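Local structure of CDP-4-keto-6-deoxy-D-glucose-3-dehydrase (Yersinia pseudotuberculosis, 3BB8) at residues S37-G42 against H221-E226; L46-E51 against G299-E304; K69-Y74 against P78-T83. The protein probably uses a pyridoxal-phosphate-type cofactor to remove the C-3 hydroxyl of CDP-4-keto-6-deoxy-D-glucose, a step towards the dideoxy sugars of lipopolysaccharide. The protein carries 1 engineered substitution. All coordinates share one frame; numbering follows the deposited sequence.

Contact 1: S37-G42 against H221-E226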
loop_
_atom_site.group_PDB
_atom_site.type_symbol
_atom_site.label_atom_id
_atom_site.label_comp_id
_atom_site.label_asym_id
_atom_site.label_seq_id
_atom_site.Cartn_x
_atom_site.Cartn_y
_atom_site.Cartn_z
ATOM N N SER A 37 -18.532 11.817 9.338
ATOM C CA SER A 37 -17.610 12.178 8.273
ATOM C C SER A 37 -18.129 11.660 6.947
ATOM O O SER A 37 -19.137 10.954 6.896
ATOM C CB SER A 37 -16.222 11.593 8.549
ATOM O OG SER A 37 -16.260 10.179 8.549
ATOM N N GLY A 38 -17.436 12.014 5.873
ATOM C CA GLY A 38 -17.844 11.558 4.561
ATOM C C GLY A 38 -17.185 12.354 3.452
ATOM O O GLY A 38 -16.703 13.467 3.669
ATOM N N LYS A 39 -17.170 11.787 2.256
ATOM C CA LYS A 39 -16.551 12.463 1.134
ATOM C C LYS A 39 -17.525 13.400 0.448
ATOM O O LYS A 39 -18.733 13.173 0.457
ATOM C CB LYS A 39 -16.029 11.441 0.120
ATOM C CG LYS A 39 -17.110 10.607 -0.548
ATOM C CD LYS A 39 -16.497 9.402 -1.245
ATOM C CE LYS A 39 -17.539 8.598 -1.994
ATOM N NZ LYS A 39 -18.623 8.092 -1.108
ATOM N N VAL A 40 -16.980 14.460 -0.134
ATOM C CA VAL A 40 -17.769 15.434 -0.877
ATOM C C VAL A 40 -17.107 15.566 -2.251
ATOM O O VAL A 40 -16.175 16.355 -2.442
ATOM C CB VAL A 40 -17.793 16.812 -0.167
ATOM C CG1 VAL A 40 -18.537 17.829 -1.022
ATOM C CG2 VAL A 40 -18.473 16.680 1.193
ATOM N N ILE A 41 -17.582 14.756 -3.193
ATOM C CA ILE A 41 -17.053 14.753 -4.547
ATOM C C ILE A 41 -18.126 15.161 -5.549
ATOM O O ILE A 41 -19.322 15.071 -5.265
ATOM C CB ILE A 41 -16.536 13.354 -4.952
ATOM C CG1 ILE A 41 -17.706 12.365 -5.017
ATOM C CG2 ILE A 41 -15.479 12.890 -3.958
ATOM C CD1 ILE A 41 -17.364 11.027 -5.624
ATOM N N GLY A 42 -17.688 15.591 -6.726
ATOM C CA GLY A 42 -18.618 16.008 -7.753
ATOM C C GLY A 42 -18.111 15.823 -9.168
ATOM O O GLY A 42 -17.238 14.990 -9.436
ATOM N N HIS A 221 -10.110 15.035 5.050
ATOM C CA HIS A 221 -10.356 16.298 4.347
ATOM C C HIS A 221 -10.629 16.179 2.848
ATOM O O HIS A 221 -11.621 16.719 2.357
ATOM C CB HIS A 221 -9.211 17.256 4.627
ATOM C CG HIS A 221 -9.135 17.672 6.062
ATOM N ND1 HIS A 221 -9.856 18.730 6.569
ATOM C CD2 HIS A 221 -8.456 17.144 7.108
ATOM C CE1 HIS A 221 -9.624 18.838 7.865
ATOM N NE2 HIS A 221 -8.777 17.886 8.218
ATOM N N ILE A 222 -9.754 15.488 2.118
ATOM C CA ILE A 222 -9.971 15.265 0.687
ATOM C C ILE A 222 -9.728 13.781 0.483
ATOM O O ILE A 222 -9.035 13.161 1.284
ATOM C CB ILE A 222 -9.003 16.092 -0.207
ATOM C CG1 ILE A 222 -7.548 15.680 0.041
ATOM C CG2 ILE A 222 -9.219 17.570 0.045
ATOM C CD1 ILE A 222 -6.542 16.411 -0.839
ATOM N N THR A 223 -10.275 13.206 -0.582
ATOM C CA THR A 223 -10.108 11.772 -0.779
ATOM C C THR A 223 -9.668 11.260 -2.159
ATOM O O THR A 223 -9.820 11.935 -3.182
ATOM C CB THR A 223 -11.416 11.059 -0.418
ATOM O OG1 THR A 223 -11.236 9.637 -0.473
ATOM C CG2 THR A 223 -12.504 11.464 -1.401
ATOM N N MET A 224 -9.118 10.050 -2.174
ATOM C CA MET A 224 -8.870 9.337 -3.421
ATOM C C MET A 224 -9.469 7.935 -3.416
ATOM O O MET A 224 -9.030 7.058 -4.160
ATOM C CB MET A 224 -7.371 9.089 -3.608
ATOM C CG MET A 224 -6.542 10.357 -3.729
ATOM S SD MET A 224 -4.813 10.024 -4.116
ATOM C CE MET A 224 -4.052 11.570 -3.628
ATOM N N GLY A 225 -10.475 7.730 -2.572
ATOM C CA GLY A 225 -10.738 6.422 -2.003
ATOM C C GLY A 225 -9.748 5.912 -0.974
ATOM O O GLY A 225 -10.046 5.866 0.219
ATOM N N GLU A 226 -8.564 5.527 -1.440
ATOM C CA GLU A 226 -7.508 5.060 -0.554
ATOM C C GLU A 226 -6.281 5.784 -1.096
ATOM O O GLU A 226 -6.080 5.830 -2.311
ATOM C CB GLU A 226 -7.310 3.548 -0.648
ATOM C CG GLU A 226 -8.480 2.721 -0.138
ATOM C CD GLU A 226 -8.513 2.558 1.380
ATOM O OE1 GLU A 226 -7.688 3.174 2.095
ATOM O OE2 GLU A 226 -9.384 1.801 1.856
#
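A single methyl group, CG2 of Thr-223, joins the segments 37-42 and 221-226. It lies against the first side-chain carbon of Lys-39, with CG2 3.8 Å from Lys-39 CB, and more loosely against the branch methyl of Ile-41, where the two CG2 atoms are 4.2 Å apart. Lys-39 contributes only the root of its chain, for its ammonium end runs off elsewhere. Thr-223 can present its methyl because its hydroxyl is held on another side. OG1 stands anti to the backbone N (chi1 -174°), which puts CG2 between the N and the carbonyl carbon, facing segment 37-42. On the other branch, OG1 accepts from the N-H of Gly-225, 2.9 Å from Gly-225 N, a bent bond of 131° that makes an ST turn, and it also hydrogen-bonds to the carbonyl O of Phe-216. Gly-225 has a positive phi of 71°, which suits glycine and lets the chain bend there. Beyond this shell, Gln-302 of helix 293-323 packs on Thr-223, and Gly-56 of the second subunit packs on both Lys-39 and Ile-41. Glu-226 reaches the same neighbour through a salt bridge to Lys-290 of the second subunit. Lys-220, the engineered residue of the cofactor pocket, directly precedes segment 221-226, and the side chain of Thr-223 is about 9 Å from the bound pyridoxal phosphate. The chemistry is therefore divided: the hydroxyl is tied to its own loop by two hydrogen bonds, while only the methyl is turned to segment 37-42, in weak, apolar packing set beside the dimer interface.

Contact 2: L46-E51 against G299-E304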
loop_
_atom_site.group_PDB
_atom_site.type_symbol
_atom_site.label_atom_id
_atom_site.label_comp_id
_atom_site.label_asym_id
_atom_site.label_seq_id
_atom_site.Cartn_x
_atom_site.Cartn_y
_atom_site.Cartn_z
ATOM N N LEU A 46 -15.181 13.028 -10.823
ATOM C CA LEU A 46 -15.527 11.964 -11.757
ATOM C C LEU A 46 -14.934 12.189 -13.137
ATOM O O LEU A 46 -14.558 11.234 -13.817
ATOM C CB LEU A 46 -17.044 11.802 -11.882
ATOM C CG LEU A 46 -17.747 11.088 -10.722
ATOM C CD1 LEU A 46 -17.878 12.043 -9.548
ATOM C CD2 LEU A 46 -19.120 10.600 -11.169
ATOM N N GLN A 47 -14.846 13.447 -13.550
ATOM C CA GLN A 47 -14.301 13.752 -14.863
ATOM C C GLN A 47 -12.833 13.348 -14.957
ATOM O O GLN A 47 -12.452 12.568 -15.842
ATOM C CB GLN A 47 -14.469 15.236 -15.178
ATOM C CG GLN A 47 -15.922 15.641 -15.403
ATOM C CD GLN A 47 -16.069 17.065 -15.907
ATOM O OE1 GLN A 47 -15.557 18.007 -15.300
ATOM N NE2 GLN A 47 -16.778 17.228 -17.022
ATOM N N LEU A 48 -12.014 13.863 -14.041
ATOM C CA LEU A 48 -10.596 13.534 -14.044
ATOM C C LEU A 48 -10.361 12.026 -13.954
ATOM O O LEU A 48 -9.546 11.484 -14.699
ATOM C CB LEU A 48 -9.867 14.255 -12.906
ATOM C CG LEU A 48 -9.927 15.783 -12.952
ATOM C CD1 LEU A 48 -8.796 16.367 -12.115
ATOM C CD2 LEU A 48 -9.797 16.266 -14.393
ATOM N N MET A 49 -11.071 11.336 -13.067
ATOM C CA MET A 49 -10.874 9.897 -12.964
ATOM C C MET A 49 -11.125 9.236 -14.314
ATOM O O MET A 49 -10.502 8.227 -14.650
ATOM C CB MET A 49 -11.789 9.289 -11.901
ATOM C CG MET A 49 -11.387 9.658 -10.490
ATOM S SD MET A 49 -12.204 8.620 -9.284
ATOM C CE MET A 49 -13.854 9.363 -9.284
ATOM N N VAL A 50 -12.041 9.807 -15.087
ATOM C CA VAL A 50 -12.337 9.269 -16.407
ATOM C C VAL A 50 -11.160 9.576 -17.324
ATOM O O VAL A 50 -10.748 8.728 -18.117
ATOM C CB VAL A 50 -13.639 9.869 -16.985
ATOM C CG1 VAL A 50 -13.729 9.606 -18.481
ATOM C CG2 VAL A 50 -14.838 9.227 -16.296
ATOM N N GLU A 51 -10.611 10.782 -17.204
ATOM C CA GLU A 51 -9.465 11.160 -18.020
ATOM C C GLU A 51 -8.331 10.177 -17.789
ATOM O O GLU A 51 -7.783 9.614 -18.741
ATOM C CB GLU A 51 -8.991 12.570 -17.679
ATOM C CG GLU A 51 -9.765 13.650 -18.398
ATOM C CD GLU A 51 -8.854 14.720 -18.971
ATOM O OE1 GLU A 51 -8.282 15.513 -18.184
ATOM O OE2 GLU A 51 -8.702 14.754 -20.214
ATOM N N GLY A 299 -7.806 12.898 -6.330
ATOM C CA GLY A 299 -7.175 13.805 -5.392
ATOM C C GLY A 299 -6.936 15.188 -5.965
ATOM O O GLY A 299 -7.105 16.188 -5.271
ATOM N N LEU A 300 -6.543 15.259 -7.237
ATOM C CA LEU A 300 -6.276 16.554 -7.871
ATOM C C LEU A 300 -7.533 17.419 -7.887
ATOM O O LEU A 300 -7.487 18.583 -7.498
ATOM C CB LEU A 300 -5.744 16.367 -9.295
ATOM C CG LEU A 300 -5.302 17.654 -10.004
ATOM C CD1 LEU A 300 -4.217 18.364 -9.204
ATOM C CD2 LEU A 300 -4.800 17.307 -11.386
ATOM N N ALA A 301 -8.649 16.845 -8.326
ATOM C CA ALA A 301 -9.922 17.570 -8.353
ATOM C C ALA A 301 -10.234 18.089 -6.947
ATOM O O ALA A 301 -10.524 19.274 -6.758
ATOM C CB ALA A 301 -11.051 16.645 -8.833
ATOM N N GLN A 302 -10.160 17.188 -5.968
ATOM C CA GLN A 302 -10.420 17.518 -4.570
ATOM C C GLN A 302 -9.594 18.719 -4.107
ATOM O O GLN A 302 -10.067 19.544 -3.327
ATOM C CB GLN A 302 -10.089 16.316 -3.667
ATOM C CG GLN A 302 -11.021 15.111 -3.772
ATOM C CD GLN A 302 -12.329 15.298 -3.012
ATOM O OE1 GLN A 302 -13.275 15.908 -3.512
ATOM N NE2 GLN A 302 -12.381 14.776 -1.792
ATOM N N LEU A 303 -8.357 18.815 -4.579
ATOM C CA LEU A 303 -7.486 19.917 -4.180
ATOM C C LEU A 303 -8.063 21.301 -4.472
ATOM O O LEU A 303 -7.684 22.287 -3.840
ATOM C CB LEU A 303 -6.114 19.784 -4.846
ATOM C CG LEU A 303 -5.093 18.914 -4.108
ATOM C CD1 LEU A 303 -3.803 18.838 -4.917
ATOM C CD2 LEU A 303 -4.811 19.505 -2.733
ATOM N N GLU A 304 -8.973 21.387 -5.429
ATOM C CA GLU A 304 -9.558 22.679 -5.737
ATOM C C GLU A 304 -10.470 23.109 -4.585
ATOM O O GLU A 304 -10.475 24.274 -4.178
ATOM C CB GLU A 304 -10.362 22.600 -7.039
ATOM C CG GLU A 304 -9.536 22.214 -8.266
ATOM C CD GLU A 304 -10.373 22.128 -9.537
ATOM O OE1 GLU A 304 -11.017 23.140 -9.896
ATOM O OE2 GLU A 304 -10.387 21.054 -10.178
#
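Leu-300 is the first residue of segment 299-304 to meet segment 46-51, and it does so at the CD1 methyl of Leu-48. Its CB and its CD2 methyl both lie 4.2 Å from Leu-48 CD1, so the leucine is touched at its root and at one branch; CG stands anti to the backbone N (chi1 -174°), and from there CD2 reaches the same methyl as CB. Leu-300 also packs on Ala-66 of helix 62-75. Ala-301 follows and carries the closest approach. Leu-48 CD1 comes to 3.8 Å from Ala-301 N and 4.0 Å from Ala-301 CB, resting on backbone and methyl together. The short side chain allows the helices to approach here, where the CA atoms of Leu-48 and Ala-301 are 7.0 Å apart. One methyl of Leu-48 thus meets two consecutive residues. Gln-302 takes no part with segment 46-51; it packs on Glu-45 and on the loop residues Ile-41, Ile-222 and Thr-223, and Leu-303 packs on Phe-67 and Lys-70. Glu-304, one turn beyond Leu-300, leans back to the same side and lies on Lys-44. Between segments 46-51 and 299-304 the contact is apolar apart from the Ala-301 N, which CD1 approaches. Helix 293-323 is flanked by helix 43-55 on the Ala-301 side and by helix 62-75 on the side of Leu-300 and Leu-303; helix 43-55 in turn packs on helix 6-15 through Leu-46, Gln-47 and Val-50, and meets the second subunit where the Val-50 residues of both chains touch.

Contact 3: K69-Y74 against P78-T83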
loop_
_atom_site.group_PDB
_atom_site.type_symbol
_atom_site.label_atom_id
_atom_site.label_comp_id
_atom_site.label_asym_id
_atom_site.label_seq_id
_atom_site.Cartn_x
_atom_site.Cartn_y
_atom_site.Cartn_z
ATOM N N LYS A 69 2.435 18.289 -6.926
ATOM C CA LYS A 69 2.836 19.675 -7.118
ATOM C C LYS A 69 1.883 20.627 -6.410
ATOM O O LYS A 69 2.309 21.454 -5.612
ATOM C CB LYS A 69 2.871 20.017 -8.610
ATOM C CG LYS A 69 3.351 21.433 -8.918
ATOM C CD LYS A 69 3.152 21.762 -10.393
ATOM C CE LYS A 69 3.674 23.149 -10.748
ATOM N NZ LYS A 69 3.346 23.483 -12.161
ATOM N N LYS A 70 0.592 20.505 -6.695
ATOM C CA LYS A 70 -0.378 21.399 -6.072
ATOM C C LYS A 70 -0.452 21.251 -4.551
ATOM O O LYS A 70 -0.704 22.228 -3.848
ATOM C CB LYS A 70 -1.772 21.203 -6.679
ATOM C CG LYS A 70 -2.699 22.393 -6.399
ATOM C CD LYS A 70 -4.154 22.137 -6.794
ATOM C CE LYS A 70 -4.346 22.031 -8.298
ATOM N NZ LYS A 70 -5.769 21.733 -8.645
ATOM N N LEU A 71 -0.237 20.039 -4.040
ATOM C CA LEU A 71 -0.286 19.830 -2.596
ATOM C C LEU A 71 0.931 20.493 -1.978
ATOM O O LEU A 71 0.840 21.120 -0.921
ATOM C CB LEU A 71 -0.301 18.334 -2.242
ATOM C CG LEU A 71 -0.358 18.026 -0.735
ATOM C CD1 LEU A 71 -1.654 18.595 -0.144
ATOM C CD2 LEU A 71 -0.272 16.518 -0.488
ATOM N N GLY A 72 2.077 20.349 -2.639
ATOM C CA GLY A 72 3.288 20.968 -2.134
ATOM C C GLY A 72 3.100 22.475 -2.042
ATOM O O GLY A 72 3.615 23.130 -1.128
ATOM N N GLU A 73 2.354 23.024 -2.996
ATOM C CA GLU A 73 2.081 24.458 -3.024
ATOM C C GLU A 73 1.159 24.810 -1.859
ATOM O O GLU A 73 1.453 25.719 -1.080
ATOM C CB GLU A 73 1.441 24.850 -4.364
ATOM C CG GLU A 73 2.303 24.451 -5.564
ATOM C CD GLU A 73 1.667 24.753 -6.913
ATOM O OE1 GLU A 73 0.494 24.374 -7.135
ATOM O OE2 GLU A 73 2.353 25.358 -7.762
ATOM N N TYR A 74 0.059 24.075 -1.729
ATOM C CA TYR A 74 -0.889 24.316 -0.645
ATOM C C TYR A 74 -0.217 24.202 0.719
ATOM O O TYR A 74 -0.400 25.056 1.583
ATOM C CB TYR A 74 -2.048 23.322 -0.730
ATOM C CG TYR A 74 -3.061 23.456 0.385
ATOM C CD1 TYR A 74 -2.842 22.868 1.634
ATOM C CD2 TYR A 74 -4.241 24.177 0.194
ATOM C CE1 TYR A 74 -3.775 22.996 2.665
ATOM C CE2 TYR A 74 -5.181 24.313 1.220
ATOM C CZ TYR A 74 -4.942 23.721 2.450
ATOM O OH TYR A 74 -5.877 23.847 3.452
ATOM N N PRO A 78 8.448 21.773 -0.623
ATOM C CA PRO A 78 8.981 21.361 -1.925
ATOM C C PRO A 78 8.777 19.893 -2.303
ATOM O O PRO A 78 8.516 19.583 -3.463
ATOM C CB PRO A 78 10.456 21.720 -1.809
ATOM C CG PRO A 78 10.750 21.407 -0.371
ATOM C CD PRO A 78 9.536 21.976 0.352
ATOM N N TYR A 79 8.882 18.996 -1.327
ATOM C CA TYR A 79 8.749 17.571 -1.600
ATOM C C TYR A 79 7.502 16.885 -1.056
ATOM O O TYR A 79 7.238 16.883 0.148
ATOM C CB TYR A 79 9.992 16.861 -1.091
ATOM C CG TYR A 79 11.253 17.536 -1.560
ATOM C CD1 TYR A 79 11.542 17.637 -2.922
ATOM C CD2 TYR A 79 12.142 18.110 -0.650
ATOM C CE1 TYR A 79 12.685 18.297 -3.373
ATOM C CE2 TYR A 79 13.292 18.773 -1.089
ATOM C CZ TYR A 79 13.555 18.863 -2.453
ATOM O OH TYR A 79 14.680 19.523 -2.898
ATOM N N VAL A 80 6.744 16.292 -1.970
ATOM C CA VAL A 80 5.523 15.580 -1.635
ATOM C C VAL A 80 5.508 14.258 -2.395
ATOM O O VAL A 80 5.622 14.234 -3.613
ATOM C CB VAL A 80 4.271 16.400 -2.029
ATOM C CG1 VAL A 80 3.012 15.538 -1.903
ATOM C CG2 VAL A 80 4.163 17.645 -1.143
ATOM N N LEU A 81 5.373 13.158 -1.661
ATOM C CA LEU A 81 5.336 11.830 -2.259
ATOM C C LEU A 81 4.006 11.151 -1.942
ATOM O O LEU A 81 3.616 11.074 -0.774
ATOM C CB LEU A 81 6.470 10.972 -1.696
ATOM C CG LEU A 81 7.910 11.325 -2.055
ATOM C CD1 LEU A 81 8.861 10.466 -1.229
ATOM C CD2 LEU A 81 8.130 11.097 -3.550
ATOM N N THR A 82 3.313 10.657 -2.963
ATOM C CA THR A 82 2.063 9.976 -2.706
ATOM C C THR A 82 2.320 8.524 -2.336
ATOM O O THR A 82 3.348 7.946 -2.705
ATOM C CB THR A 82 1.110 10.019 -3.914
ATOM O OG1 THR A 82 1.757 9.467 -5.069
ATOM C CG2 THR A 82 0.670 11.457 -4.186
ATOM N N THR A 83 1.384 7.942 -1.594
ATOM C CA THR A 83 1.494 6.549 -1.177
ATOM C C THR A 83 0.089 5.947 -1.027
ATOM O O THR A 83 -0.899 6.650 -1.216
ATOM C CB THR A 83 2.321 6.437 0.122
ATOM O OG1 THR A 83 2.476 5.059 0.468
ATOM C CG2 THR A 83 1.664 7.198 1.249
#
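Val-80 faces helix 62-75 from strand 79-83, and its CB divides the work between two methyls. CG1, anti to the backbone N (chi1 170°), meets the CD2 methyl of Leu-71 at 3.7 Å, the two side chains crossing at about a right angle. CG2, placed beside the backbone N, rests directly on the helix backbone: it is 3.6 Å from Gly-72 CA and 3.7 Å from Gly-72 N. As Gly-72 carries no side chain, Val-80 can come this close to the helix; the nearest CA pair is Gly-72 and Pro-78, just before the strand, at 5.7 Å. The unit is a helix, a short turn and a strand folded back over it, and the strand belongs to the large mixed sheet of the aspartate aminotransferase fold, pairing antiparallel with strand 228-232. Further along the strand the links to the helix are polar: Glu-68 OE2 accepts from the N-H of Thr-82, and Asn-64 OD1 is bonded to the Thr-82 hydroxyl. From the other face of strand 79-83, Tyr-79 and Leu-81 reach helix 235-245.

Overall arrangement
Contacts 1 and 3 are buried, whereas contact 2, between two helices, is partly buried and lies away from the annotated sites. Helix 293-323 connects all three: Gln-302 joins contact 2 to contact 1, and Leu-303 joins it to contact 3 at Lys-70. Contact 1 and contact 3 do not touch, their nearest atoms being about 5 Å apart. All three rest on methyl groups, but their settings differ: loop against loop beside the cofactor pocket in contact 1, helix against helix in contact 2, helix against sheet strand in contact 3. Contacts 1 and 2 also touch the second subunit; contact 3 stays within its chain.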